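Local coordinates for KLLA0E02245p (Kluyveromyces lactis, PDB 4GPS), which removes NAD and N7-methylguanosine caps from the 5' ends of RNAs and degrades RNA as a metal-dependent 5'-3' exoribonuclease, at residues H90-I95 with L157-E162; I277-D282 with N319-S324; R309-M314 with Y350-N355; S357-P362 with K367-V372. One frame throughout, in Å; residues are numbered along the deposited sequence.

Interaction 1: residues H90-I95 with L157-E162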
loop_
_atom_site.group_PDB
_atom_site.type_symbol
_atom_site.label_atom_id
_atom_site.label_comp_id
_atom_site.label_asym_id
_atom_site.label_seq_id
_atom_site.Cartn_x
_atom_site.Cartn_y
_atom_site.Cartn_z
ATOM N N HIS A 90 15.162 4.551 5.369
ATOM C CA HIS A 90 15.493 5.874 4.809
ATOM C C HIS A 90 14.161 6.571 4.558
ATOM O O HIS A 90 13.114 5.924 4.557
ATOM C CB HIS A 90 16.198 5.760 3.453
ATOM C CG HIS A 90 17.605 5.267 3.531
ATOM N ND1 HIS A 90 18.649 6.063 3.953
ATOM C CD2 HIS A 90 18.144 4.056 3.243
ATOM C CE1 HIS A 90 19.769 5.365 3.919
ATOM N NE2 HIS A 90 19.491 4.145 3.492
ATOM N N ASN A 91 14.207 7.885 4.377
ATOM C CA ASN A 91 13.036 8.629 4.009
ATOM C C ASN A 91 13.557 9.793 3.195
ATOM O O ASN A 91 14.746 10.077 3.234
ATOM C CB ASN A 91 12.231 9.093 5.219
ATOM C CG ASN A 91 13.013 9.958 6.136
ATOM O OD1 ASN A 91 13.416 11.064 5.776
ATOM N ND2 ASN A 91 13.230 9.473 7.347
ATOM N N CYS A 92 12.697 10.424 2.401
ATOM C CA CYS A 92 13.145 11.553 1.615
ATOM C C CYS A 92 11.998 12.357 1.073
ATOM O O CYS A 92 10.918 11.828 0.825
ATOM C CB CYS A 92 14.023 11.111 0.453
ATOM S SG CYS A 92 13.172 10.119 -0.758
ATOM N N SER A 93 12.229 13.654 0.933
ATOM C CA SER A 93 11.223 14.521 0.372
ATOM C C SER A 93 11.738 14.897 -1.015
ATOM O O SER A 93 12.932 15.135 -1.233
ATOM C CB SER A 93 10.978 15.747 1.257
ATOM O OG SER A 93 12.181 16.277 1.742
ATOM N N TYR A 94 10.826 14.876 -1.965
ATOM C CA TYR A 94 11.168 15.166 -3.324
ATOM C C TYR A 94 10.505 16.483 -3.712
ATOM O O TYR A 94 9.280 16.545 -3.833
ATOM C CB TYR A 94 10.690 13.988 -4.190
ATOM C CG TYR A 94 10.682 14.241 -5.680
ATOM C CD1 TYR A 94 11.628 15.081 -6.276
ATOM C CD2 TYR A 94 9.754 13.607 -6.506
ATOM C CE1 TYR A 94 11.651 15.282 -7.643
ATOM C CE2 TYR A 94 9.773 13.796 -7.876
ATOM C CZ TYR A 94 10.727 14.632 -8.434
ATOM O OH TYR A 94 10.783 14.779 -9.795
ATOM N N ILE A 95 11.312 17.535 -3.869
ATOM C CA ILE A 95 10.797 18.863 -4.261
ATOM C C ILE A 95 10.755 18.814 -5.793
ATOM O O ILE A 95 11.796 18.903 -6.437
ATOM C CB ILE A 95 11.765 20.020 -3.823
ATOM C CG1 ILE A 95 12.680 19.558 -2.673
ATOM C CG2 ILE A 95 10.948 21.259 -3.419
ATOM C CD1 ILE A 95 11.949 19.215 -1.391
ATOM N N LEU A 157 9.965 5.534 -10.036
ATOM C CA LEU A 157 10.954 4.481 -10.144
ATOM C C LEU A 157 12.389 5.050 -9.931
ATOM O O LEU A 157 13.270 4.373 -9.416
ATOM C CB LEU A 157 10.825 3.796 -11.500
ATOM C CG LEU A 157 11.537 2.465 -11.613
ATOM C CD1 LEU A 157 10.963 1.490 -10.576
ATOM C CD2 LEU A 157 11.344 1.934 -13.012
ATOM N N VAL A 158 12.612 6.307 -10.292
ATOM C CA VAL A 158 13.933 6.921 -10.115
ATOM C C VAL A 158 14.356 7.001 -8.644
ATOM O O VAL A 158 15.514 6.778 -8.317
ATOM C CB VAL A 158 13.984 8.355 -10.743
ATOM C CG1 VAL A 158 15.234 9.114 -10.278
ATOM C CG2 VAL A 158 13.986 8.238 -12.246
ATOM N N ILE A 159 13.424 7.346 -7.765
ATOM C CA ILE A 159 13.718 7.438 -6.346
ATOM C C ILE A 159 13.960 6.053 -5.702
ATOM O O ILE A 159 14.813 5.916 -4.843
ATOM C CB ILE A 159 12.579 8.169 -5.619
ATOM C CG1 ILE A 159 12.569 9.634 -6.062
ATOM C CG2 ILE A 159 12.763 8.047 -4.103
ATOM C CD1 ILE A 159 11.358 10.403 -5.586
ATOM N N LEU A 160 13.199 5.046 -6.125
ATOM C CA LEU A 160 13.332 3.684 -5.626
ATOM C C LEU A 160 14.742 3.218 -5.910
ATOM O O LEU A 160 15.375 2.607 -5.054
ATOM C CB LEU A 160 12.363 2.737 -6.351
ATOM C CG LEU A 160 12.260 1.330 -5.759
ATOM C CD1 LEU A 160 11.753 1.447 -4.335
ATOM C CD2 LEU A 160 11.320 0.459 -6.577
ATOM N N LYS A 161 15.234 3.511 -7.114
ATOM C CA LYS A 161 16.574 3.095 -7.469
ATOM C C LYS A 161 17.665 3.833 -6.688
ATOM O O LYS A 161 18.747 3.297 -6.486
ATOM C CB LYS A 161 16.792 3.211 -8.976
ATOM C CG LYS A 161 15.945 2.257 -9.799
ATOM C CD LYS A 161 16.172 2.532 -11.267
ATOM C CE LYS A 161 15.465 1.525 -12.162
ATOM N NZ LYS A 161 15.637 1.846 -13.642
ATOM N N GLU A 162 17.410 5.060 -6.255
ATOM C CA GLU A 162 18.415 5.753 -5.443
ATOM C C GLU A 162 18.344 5.136 -4.032
ATOM O O GLU A 162 19.356 4.932 -3.377
ATOM C CB GLU A 162 18.109 7.238 -5.342
ATOM C CG GLU A 162 18.115 7.972 -6.663
ATOM C CD GLU A 162 19.506 8.154 -7.226
ATOM O OE1 GLU A 162 20.440 8.475 -6.442
ATOM O OE2 GLU A 162 19.649 7.986 -8.455
#
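A helix laid across the face of a beta sheet brings Ile159, on helix 156-167, against Cys92 and Tyr94 of strand 86-95. The two strand residues are two positions apart and so direct their CB atoms to the same side, toward the helix, while Ser93 between them points away. Ile159 serves both with separate branches. Its CG2 meets Cys92 SG at 4.0 Å, and its CD1 lies 3.7 Å from Tyr94 CD2, reaching CB and CG of the same tyrosine at 3.9 Å. The methyl therefore sits at the root of the aromatic side chain, on the CD2 side, and approaches the ring obliquely. Ile159 can address two strand residues at once because CG1 lies anti to the carbonyl carbon (chi1 -68°) and runs on extended to CD1, while CG2 branches off anti to the backbone N. No hydrogen bond crosses the contact, which is apolar packing over a modest 126 Å². Ile159 also touches Leu101 of strand 100-103 and Tyr262 of strand 259-268, the two antiparallel neighbours of strand 86-95, so one side chain spans three adjacent strands. On the reverse of the strand, the Ser93 hydroxyl is hydrogen-bonded to Arg108 N. This is helix-on-sheet packing through an aliphatic side chain, here joining helix 156-167 to three strands of the RAI1-like PD-(D/E)XK nuclease.

Interaction 2: residues I277-D282 with N319-S324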
loop_
_atom_site.group_PDB
_atom_site.type_symbol
_atom_site.label_atom_id
_atom_site.label_comp_id
_atom_site.label_asym_id
_atom_site.label_seq_id
_atom_site.Cartn_x
_atom_site.Cartn_y
_atom_site.Cartn_z
ATOM N N ILE A 277 10.592 -1.657 0.234
ATOM C CA ILE A 277 9.463 -0.936 -0.288
ATOM C C ILE A 277 9.524 0.567 -0.127
ATOM O O ILE A 277 9.986 1.080 0.912
ATOM C CB ILE A 277 8.183 -1.439 0.453
ATOM C CG1 ILE A 277 7.885 -2.867 0.056
ATOM C CG2 ILE A 277 6.995 -0.570 0.181
ATOM C CD1 ILE A 277 6.910 -3.540 1.032
ATOM N N GLN A 278 9.003 1.259 -1.143
ATOM C CA GLN A 278 8.908 2.719 -1.134
ATOM C C GLN A 278 7.426 3.132 -0.979
ATOM O O GLN A 278 6.575 2.711 -1.765
ATOM C CB GLN A 278 9.475 3.311 -2.420
ATOM C CG GLN A 278 9.410 4.836 -2.445
ATOM C CD GLN A 278 10.000 5.434 -3.733
ATOM O OE1 GLN A 278 9.326 6.189 -4.456
ATOM N NE2 GLN A 278 11.260 5.106 -4.015
ATOM N N ALA A 279 7.113 3.940 0.034
ATOM C CA ALA A 279 5.726 4.363 0.243
ATOM C C ALA A 279 5.628 5.857 0.413
ATOM O O ALA A 279 6.448 6.471 1.087
ATOM C CB ALA A 279 5.137 3.671 1.493
ATOM N N GLU A 280 4.630 6.455 -0.204
ATOM C CA GLU A 280 4.452 7.878 -0.040
ATOM C C GLU A 280 3.594 8.034 1.213
ATOM O O GLU A 280 2.551 7.366 1.336
ATOM C CB GLU A 280 3.741 8.484 -1.252
ATOM C CG GLU A 280 3.092 9.836 -0.927
ATOM C CD GLU A 280 2.475 10.524 -2.138
ATOM O OE1 GLU A 280 1.953 11.656 -1.962
ATOM O OE2 GLU A 280 2.521 9.937 -3.251
ATOM N N MET A 281 4.049 8.883 2.141
ATOM C CA MET A 281 3.337 9.160 3.387
ATOM C C MET A 281 2.735 10.545 3.269
ATOM O O MET A 281 3.434 11.499 2.925
ATOM C CB MET A 281 4.295 9.138 4.574
ATOM C CG MET A 281 5.135 7.865 4.648
ATOM S SD MET A 281 4.216 6.333 5.187
ATOM C CE MET A 281 3.649 5.741 3.635
ATOM N N ASP A 282 1.440 10.654 3.554
ATOM C CA ASP A 282 0.743 11.920 3.481
ATOM C C ASP A 282 1.139 12.868 4.574
ATOM O O ASP A 282 1.217 14.073 4.351
ATOM C CB ASP A 282 -0.766 11.732 3.597
ATOM C CG ASP A 282 -1.339 10.880 2.513
ATOM O OD1 ASP A 282 -0.828 10.921 1.371
ATOM O OD2 ASP A 282 -2.319 10.174 2.824
ATOM N N ASN A 319 -0.615 -2.063 6.976
ATOM C CA ASN A 319 0.045 -3.215 7.568
ATOM C C ASN A 319 1.435 -3.491 7.004
ATOM O O ASN A 319 2.238 -4.133 7.661
ATOM C CB ASN A 319 -0.803 -4.469 7.436
ATOM C CG ASN A 319 -0.382 -5.530 8.409
ATOM O OD1 ASN A 319 0.228 -6.507 8.043
ATOM N ND2 ASN A 319 -0.682 -5.313 9.675
ATOM N N LEU A 320 1.723 -3.022 5.790
ATOM C CA LEU A 320 3.059 -3.214 5.203
ATOM C C LEU A 320 4.117 -2.255 5.805
ATOM O O LEU A 320 5.311 -2.345 5.494
ATOM C CB LEU A 320 3.011 -3.015 3.675
ATOM C CG LEU A 320 2.419 -4.138 2.835
ATOM C CD1 LEU A 320 2.063 -3.525 1.548
ATOM C CD2 LEU A 320 3.398 -5.329 2.657
ATOM N N LEU A 321 3.689 -1.335 6.651
ATOM C CA LEU A 321 4.621 -0.389 7.268
ATOM C C LEU A 321 4.882 -0.732 8.726
ATOM O O LEU A 321 4.117 -1.462 9.367
ATOM C CB LEU A 321 4.063 1.034 7.218
ATOM C CG LEU A 321 3.634 1.505 5.834
ATOM C CD1 LEU A 321 2.945 2.845 5.957
ATOM C CD2 LEU A 321 4.852 1.598 4.939
ATOM N N PRO A 322 5.983 -0.216 9.267
ATOM C CA PRO A 322 6.372 -0.433 10.663
ATOM C C PRO A 322 5.343 0.203 11.635
ATOM O O PRO A 322 4.798 -0.472 12.508
ATOM C CB PRO A 322 7.716 0.267 10.751
ATOM C CG PRO A 322 8.248 0.186 9.364
ATOM C CD PRO A 322 7.078 0.389 8.488
ATOM N N LYS A 323 5.080 1.498 11.470
ATOM C CA LYS A 323 4.166 2.249 12.350
ATOM C C LYS A 323 3.338 3.127 11.430
ATOM O O LYS A 323 3.894 3.799 10.576
ATOM C CB LYS A 323 4.955 3.190 13.294
ATOM C CG LYS A 323 5.545 4.467 12.523
ATOM C CD LYS A 323 6.498 5.432 13.310
ATOM C CE LYS A 323 7.054 6.547 12.365
ATOM N NZ LYS A 323 7.894 7.626 13.023
ATOM N N SER A 324 2.028 3.170 11.596
ATOM C CA SER A 324 1.239 4.015 10.705
ATOM C C SER A 324 -0.213 3.982 11.080
ATOM O O SER A 324 -0.771 2.924 11.314
ATOM C CB SER A 324 1.392 3.536 9.264
ATOM O OG SER A 324 0.504 4.205 8.415
#
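Leu321 joins the loop after helix 305-319 to strand 273-285, a strand of the PD-(D/E)XK nuclease core that carries the metal ligand Asp282. Its two methyls part company: CD1 meets the thioether of Met281, 3.8 Å from CE, whereas CD2 rests 4.0 Å from Ala279 CB. The leucine and methionine side chains approach tip to tip. Met281 is folded at both chi2 (-73°) and chi3, which turns its terminal methyl back along the strand instead of outward, so that SD and CE lie about equally near the leucine methyl. A looser contact continues the row, with Ile277 CD1 4.3 Å from Leu320 CD2. Ile277, Ala279 and Met281 all direct CB toward the loop, and every residue that touches here is buried; no hydrogen bond links the two segments.

Around this apolar layer lie the polar groups of the active site. Arg182 of helix 182-190 touches Ile277, Ala279, Met281 and Leu321 together, and Glu293, another metal ligand, packs on both Met281 and Leu321. Glu280, probably a substrate-binding residue, belongs to the same strand, and a citrate molecule lies about 4 Å from the side chain of Ala279. Farther out, the loop is tied to the strand 290-297 side by Lys323, whose NZ donates to the carbonyl O of Asp289 while its cationic end makes a cation-pi contact with Tyr291.

Interaction 3: residues R309-M314 with Y350-N355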
loop_
_atom_site.group_PDB
_atom_site.type_symbol
_atom_site.label_atom_id
_atom_site.label_comp_id
_atom_site.label_asym_id
_atom_site.label_seq_id
_atom_site.Cartn_x
_atom_site.Cartn_y
_atom_site.Cartn_z
ATOM N N ARG A 309 -13.366 -4.150 -0.607
ATOM C CA ARG A 309 -12.083 -4.127 -1.315
ATOM C C ARG A 309 -11.235 -2.967 -0.815
ATOM O O ARG A 309 -10.035 -3.118 -0.584
ATOM C CB ARG A 309 -12.289 -3.927 -2.814
ATOM C CG ARG A 309 -12.143 -5.147 -3.639
ATOM C CD ARG A 309 -12.882 -4.972 -4.937
ATOM N NE ARG A 309 -13.212 -6.278 -5.469
ATOM C CZ ARG A 309 -14.185 -6.520 -6.330
ATOM N NH1 ARG A 309 -14.960 -5.532 -6.779
ATOM N NH2 ARG A 309 -14.371 -7.761 -6.744
ATOM N N LYS A 310 -11.867 -1.808 -0.665
ATOM C CA LYS A 310 -11.160 -0.622 -0.199
ATOM C C LYS A 310 -10.636 -0.812 1.238
ATOM O O LYS A 310 -9.480 -0.494 1.524
ATOM C CB LYS A 310 -12.073 0.616 -0.301
ATOM C CG LYS A 310 -11.467 1.844 0.294
ATOM C CD LYS A 310 -12.418 3.035 0.278
ATOM C CE LYS A 310 -12.644 3.591 -1.115
ATOM N NZ LYS A 310 -13.566 4.766 -1.029
ATOM N N LEU A 311 -11.478 -1.333 2.127
ATOM C CA LEU A 311 -11.082 -1.583 3.513
ATOM C C LEU A 311 -9.923 -2.589 3.554
ATOM O O LEU A 311 -8.933 -2.366 4.253
ATOM C CB LEU A 311 -12.270 -2.102 4.329
ATOM C CG LEU A 311 -13.379 -1.055 4.529
ATOM C CD1 LEU A 311 -14.644 -1.756 4.932
ATOM C CD2 LEU A 311 -12.974 -0.015 5.584
ATOM N N LEU A 312 -10.013 -3.670 2.777
ATOM C CA LEU A 312 -8.932 -4.653 2.772
ATOM C C LEU A 312 -7.640 -4.024 2.246
ATOM O O LEU A 312 -6.564 -4.222 2.805
ATOM C CB LEU A 312 -9.309 -5.874 1.917
ATOM C CG LEU A 312 -8.241 -6.960 1.720
ATOM C CD1 LEU A 312 -7.916 -7.582 3.096
ATOM C CD2 LEU A 312 -8.709 -8.021 0.693
ATOM N N ARG A 313 -7.753 -3.235 1.186
ATOM C CA ARG A 313 -6.594 -2.605 0.584
ATOM C C ARG A 313 -5.936 -1.667 1.591
ATOM O O ARG A 313 -4.717 -1.625 1.732
ATOM C CB ARG A 313 -7.039 -1.855 -0.679
ATOM C CG ARG A 313 -6.022 -1.883 -1.804
ATOM C CD ARG A 313 -6.559 -1.317 -3.119
ATOM N NE ARG A 313 -5.640 -1.661 -4.205
ATOM C CZ ARG A 313 -4.469 -1.073 -4.356
ATOM N NH1 ARG A 313 -4.126 -0.124 -3.515
ATOM N NH2 ARG A 313 -3.617 -1.472 -5.277
ATOM N N MET A 314 -6.779 -0.953 2.316
ATOM C CA MET A 314 -6.384 0.013 3.339
ATOM C C MET A 314 -5.564 -0.743 4.411
ATOM O O MET A 314 -4.478 -0.320 4.829
ATOM C CB MET A 314 -7.669 0.565 3.956
ATOM C CG MET A 314 -7.658 1.944 4.432
ATOM S SD MET A 314 -9.354 2.505 4.821
ATOM C CE MET A 314 -9.929 3.037 3.161
ATOM N N TYR A 350 -8.431 -3.664 10.976
ATOM C CA TYR A 350 -8.482 -5.134 11.003
ATOM C C TYR A 350 -9.790 -5.677 11.572
ATOM O O TYR A 350 -10.438 -6.538 10.981
ATOM C CB TYR A 350 -7.347 -5.706 11.852
ATOM C CG TYR A 350 -7.393 -7.200 11.888
ATOM C CD1 TYR A 350 -7.055 -7.944 10.763
ATOM C CD2 TYR A 350 -7.865 -7.883 13.014
ATOM C CE1 TYR A 350 -7.187 -9.340 10.741
ATOM C CE2 TYR A 350 -8.002 -9.287 13.004
ATOM C CZ TYR A 350 -7.656 -10.008 11.854
ATOM O OH TYR A 350 -7.747 -11.388 11.825
ATOM N N HIS A 351 -10.144 -5.174 12.748
ATOM C CA HIS A 351 -11.352 -5.604 13.428
ATOM C C HIS A 351 -12.582 -5.289 12.567
ATOM O O HIS A 351 -13.491 -6.096 12.505
ATOM C CB HIS A 351 -11.461 -4.930 14.817
ATOM C CG HIS A 351 -12.768 -5.186 15.512
ATOM N ND1 HIS A 351 -13.149 -6.441 15.956
ATOM C CD2 HIS A 351 -13.823 -4.366 15.753
ATOM C CE1 HIS A 351 -14.382 -6.379 16.429
ATOM N NE2 HIS A 351 -14.814 -5.134 16.317
ATOM N N LYS A 352 -12.612 -4.136 11.898
ATOM C CA LYS A 352 -13.761 -3.804 11.057
ATOM C C LYS A 352 -13.932 -4.864 9.939
ATOM O O LYS A 352 -15.059 -5.213 9.590
ATOM C CB LYS A 352 -13.589 -2.384 10.464
ATOM C CG LYS A 352 -14.847 -1.753 9.838
ATOM C CD LYS A 352 -14.625 -0.254 9.609
ATOM C CE LYS A 352 -15.878 0.456 9.088
ATOM N NZ LYS A 352 -17.082 0.325 9.999
ATOM N N ILE A 353 -12.832 -5.400 9.405
ATOM C CA ILE A 353 -12.946 -6.403 8.335
ATOM C C ILE A 353 -12.836 -7.870 8.747
ATOM O O ILE A 353 -12.996 -8.750 7.900
ATOM C CB ILE A 353 -11.931 -6.146 7.157
ATOM C CG1 ILE A 353 -10.493 -6.279 7.639
ATOM C CG2 ILE A 353 -12.124 -4.732 6.585
ATOM C CD1 ILE A 353 -9.503 -6.021 6.530
ATOM N N ASN A 354 -12.576 -8.148 10.029
ATOM C CA ASN A 354 -12.479 -9.549 10.498
ATOM C C ASN A 354 -13.120 -9.745 11.879
ATOM O O ASN A 354 -12.544 -9.358 12.901
ATOM C CB ASN A 354 -11.011 -10.004 10.533
ATOM C CG ASN A 354 -10.859 -11.492 10.834
ATOM O OD1 ASN A 354 -11.079 -12.353 9.973
ATOM N ND2 ASN A 354 -10.473 -11.799 12.060
ATOM N N ASN A 355 -14.333 -10.294 11.890
ATOM C CA ASN A 355 -15.082 -10.573 13.117
ATOM C C ASN A 355 -15.846 -11.830 12.827
ATOM O O ASN A 355 -16.006 -12.213 11.664
ATOM C CB ASN A 355 -16.174 -9.533 13.500
ATOM C CG ASN A 355 -16.212 -8.322 12.597
ATOM O OD1 ASN A 355 -15.286 -7.505 12.581
ATOM N ND2 ASN A 355 -17.306 -8.181 11.857
#
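Ile353, in the last turn of helix 346-353, packs against Leu311 and Leu312 on helix 305-319. From its CB two branches diverge. CG2 goes to the CB of Leu311, 3.5 Å away, in a snug methyl-to-methylene contact beside the opposing backbone. The other branch leaves through CG1, which stands between the backbone N and the carbonyl carbon (chi1 64°), and this choice swings the chain across the adjacent residue. Beyond CG1 the side chain is extended, and at its tip CD1 comes to 4.0 Å from Leu312 CA and 4.1 Å from Leu312 CD1. The isoleucine thus touches the main chain of the helix as well as its side chains, and it crosses the Leu312 side chain at about a right angle.

The helices approach closely here, with the CA atoms of Leu311 and Ile353 7.1 Å apart. At the margin, Lys352 makes one loose contact, its CD 4.4 Å from Leu311 CD2. The 181 Å² buried between the segments is closed without a hydrogen bond across them.

Neighbouring elements complete the surroundings: Phe300 touches both Leu311 and Lys352, and Pro370 of helix 370-393 touches Ile353. From another face of helix 305-319, Arg313 forms a salt bridge with Asp187 and reaches a bound citrate. This is helix-helix packing through aliphatic side chains, joining helix 346-353 to helix 305-319, which follows strand 290-297 in the nuclease domain.

Interaction 4: residues S357-P362 with K367-V372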
loop_
_atom_site.group_PDB
_atom_site.type_symbol
_atom_site.label_atom_id
_atom_site.label_comp_id
_atom_site.label_asym_id
_atom_site.label_seq_id
_atom_site.Cartn_x
_atom_site.Cartn_y
_atom_site.Cartn_z
ATOM N N SER A 357 -18.791 -11.978 13.127
ATOM C CA SER A 357 -20.044 -11.456 12.600
ATOM C C SER A 357 -20.004 -11.052 11.111
ATOM O O SER A 357 -20.946 -11.314 10.367
ATOM C CB SER A 357 -20.477 -10.264 13.443
ATOM O OG SER A 357 -21.227 -9.351 12.669
ATOM N N ILE A 358 -18.929 -10.403 10.669
ATOM C CA ILE A 358 -18.863 -10.006 9.268
ATOM C C ILE A 358 -18.572 -11.234 8.432
ATOM O O ILE A 358 -18.889 -11.286 7.251
ATOM C CB ILE A 358 -17.757 -8.941 9.010
ATOM C CG1 ILE A 358 -17.867 -8.399 7.584
ATOM C CG2 ILE A 358 -16.372 -9.545 9.184
ATOM C CD1 ILE A 358 -17.103 -7.128 7.377
ATOM N N VAL A 359 -17.963 -12.231 9.060
ATOM C CA VAL A 359 -17.602 -13.452 8.357
ATOM C C VAL A 359 -18.836 -14.325 8.095
ATOM O O VAL A 359 -18.796 -15.277 7.315
ATOM C CB VAL A 359 -16.527 -14.199 9.166
ATOM C CG1 VAL A 359 -17.074 -15.503 9.718
ATOM C CG2 VAL A 359 -15.299 -14.396 8.314
ATOM N N GLY A 360 -19.935 -13.975 8.749
ATOM C CA GLY A 360 -21.169 -14.707 8.571
ATOM C C GLY A 360 -21.864 -14.457 7.239
ATOM O O GLY A 360 -22.699 -15.258 6.822
ATOM N N LYS A 361 -21.553 -13.366 6.548
ATOM C CA LYS A 361 -22.229 -13.149 5.279
ATOM C C LYS A 361 -21.544 -13.862 4.118
ATOM O O LYS A 361 -20.321 -14.004 4.085
ATOM C CB LYS A 361 -22.402 -11.655 4.984
ATOM C CG LYS A 361 -21.157 -10.887 4.671
ATOM C CD LYS A 361 -21.445 -9.400 4.765
ATOM C CE LYS A 361 -21.853 -9.023 6.171
ATOM N NZ LYS A 361 -22.186 -7.582 6.279
ATOM N N PRO A 362 -22.345 -14.347 3.159
ATOM C CA PRO A 362 -21.884 -15.064 1.966
ATOM C C PRO A 362 -21.000 -14.183 1.088
ATOM O O PRO A 362 -21.047 -12.959 1.192
ATOM C CB PRO A 362 -23.195 -15.450 1.285
ATOM C CG PRO A 362 -24.093 -14.306 1.636
ATOM C CD PRO A 362 -23.799 -14.110 3.099
ATOM N N LYS A 367 -14.198 -13.933 0.733
ATOM C CA LYS A 367 -14.831 -13.048 1.718
ATOM C C LYS A 367 -13.888 -11.932 2.223
ATOM O O LYS A 367 -13.998 -11.483 3.371
ATOM C CB LYS A 367 -15.368 -13.852 2.894
ATOM C CG LYS A 367 -16.442 -14.842 2.512
ATOM C CD LYS A 367 -17.065 -15.462 3.739
ATOM C CE LYS A 367 -18.368 -16.184 3.414
ATOM N NZ LYS A 367 -19.150 -16.433 4.665
ATOM N N PHE A 368 -12.975 -11.485 1.352
ATOM C CA PHE A 368 -12.028 -10.409 1.678
ATOM C C PHE A 368 -11.417 -10.580 3.083
ATOM O O PHE A 368 -11.309 -9.637 3.879
ATOM C CB PHE A 368 -12.719 -9.038 1.585
ATOM C CG PHE A 368 -13.512 -8.832 0.323
ATOM C CD1 PHE A 368 -14.879 -9.129 0.283
ATOM C CD2 PHE A 368 -12.895 -8.354 -0.833
ATOM C CE1 PHE A 368 -15.620 -8.954 -0.890
ATOM C CE2 PHE A 368 -13.621 -8.177 -2.007
ATOM C CZ PHE A 368 -14.994 -8.480 -2.033
ATOM N N ASN A 369 -11.001 -11.797 3.387
ATOM C CA ASN A 369 -10.422 -12.064 4.687
ATOM C C ASN A 369 -8.931 -11.665 4.697
ATOM O O ASN A 369 -8.138 -12.211 3.925
ATOM C CB ASN A 369 -10.580 -13.562 5.007
ATOM C CG ASN A 369 -10.307 -13.882 6.464
ATOM O OD1 ASN A 369 -9.298 -13.462 7.043
ATOM N ND2 ASN A 369 -11.203 -14.647 7.063
ATOM N N PRO A 370 -8.533 -10.734 5.588
ATOM C CA PRO A 370 -7.128 -10.320 5.652
ATOM C C PRO A 370 -6.192 -11.512 5.895
ATOM O O PRO A 370 -5.015 -11.463 5.529
ATOM C CB PRO A 370 -7.078 -9.352 6.826
ATOM C CG PRO A 370 -8.503 -9.010 7.089
ATOM C CD PRO A 370 -9.305 -10.184 6.708
ATOM N N ASN A 371 -6.704 -12.576 6.518
ATOM C CA ASN A 371 -5.861 -13.732 6.802
ATOM C C ASN A 371 -5.588 -14.536 5.552
ATOM O O ASN A 371 -4.485 -15.051 5.363
ATOM C CB ASN A 371 -6.479 -14.591 7.888
ATOM C CG ASN A 371 -6.537 -13.869 9.212
ATOM O OD1 ASN A 371 -7.615 -13.421 9.648
ATOM N ND2 ASN A 371 -5.378 -13.732 9.862
ATOM N N VAL A 372 -6.583 -14.625 4.680
ATOM C CA VAL A 372 -6.388 -15.312 3.414
ATOM C C VAL A 372 -5.442 -14.434 2.565
ATOM O O VAL A 372 -4.557 -14.949 1.905
ATOM C CB VAL A 372 -7.748 -15.522 2.721
ATOM C CG1 VAL A 372 -7.562 -16.019 1.299
ATOM C CG2 VAL A 372 -8.554 -16.521 3.549
#
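Lys367 grips two carbonyl oxygens of the loop 357-362, just before the N-cap of helix 370-393. Its ammonium NZ donates to Val359 O at 2.9 Å and to Lys361 O at 2.8 Å, so two carbonyls, two residues apart in the loop, are gathered on one charged tip. The two bonds differ in approach: at Val359 the donor is tilted 28° from the carbonyl plane, whereas at Lys361 it stands well above that plane, away from the lone-pair directions. CG lies anti to the carbonyl carbon (chi1 -62°), and from there the extended chain carries NZ out to the loop. A further bond to Asn73 OD1 adds a third acceptor. Shortening this side chain to an alanine would probably leave the carbonyls of Val359 and Lys361 without their shared donor and free the loop 357-362 to shift relative to the start of the helix.

The lysine tip is the close part of the contact. Toward solvent the fit slackens: Pro362 CA is 4.0 Å from Lys367 CE, Gly360 lies at the rim, and the Lys361 side chain extends away from the other segment. On the inner side, Val359 CG2 makes a separate loose approach to Asn369 ND2, at 4.3 Å.

Asn369 itself is buried and well fixed. Its ND2 donates to the backbone oxygens of Val72 and Tyr74, which ties that segment, distant in sequence, to the helix start. Its other amide atom caps the helix: Asn371 N donates to Asn369 OD1 over 2.8 Å, in the carbonyl plane and on a lone pair.

In the fold
Strand 259-268 pairs with the strands of both interactions 1 and 2, whose centres are about 14 Å apart; they meet through Gln278, its NE2 3.3 Å from Ile159 CG2. Interaction 2 is nearest the active site: its strand holds the metal ligand Asp282, and the side chain of Leu321 comes within about 3 Å of that of Glu293. Interaction 3 lies about 17 Å from it, centre to centre, and alternates with it along the chain, 309-314 falling between 277-282 and 319-324. Interaction 4 adjoins interaction 3, about 9 Å between centres; Ile353 CD1 packs on Pro370 CG. Interactions 1 and 4 stand on opposite sides of the chain's centre, their own centres about 37 Å apart, and interaction 4 lies away from the metal- and substrate-binding residues.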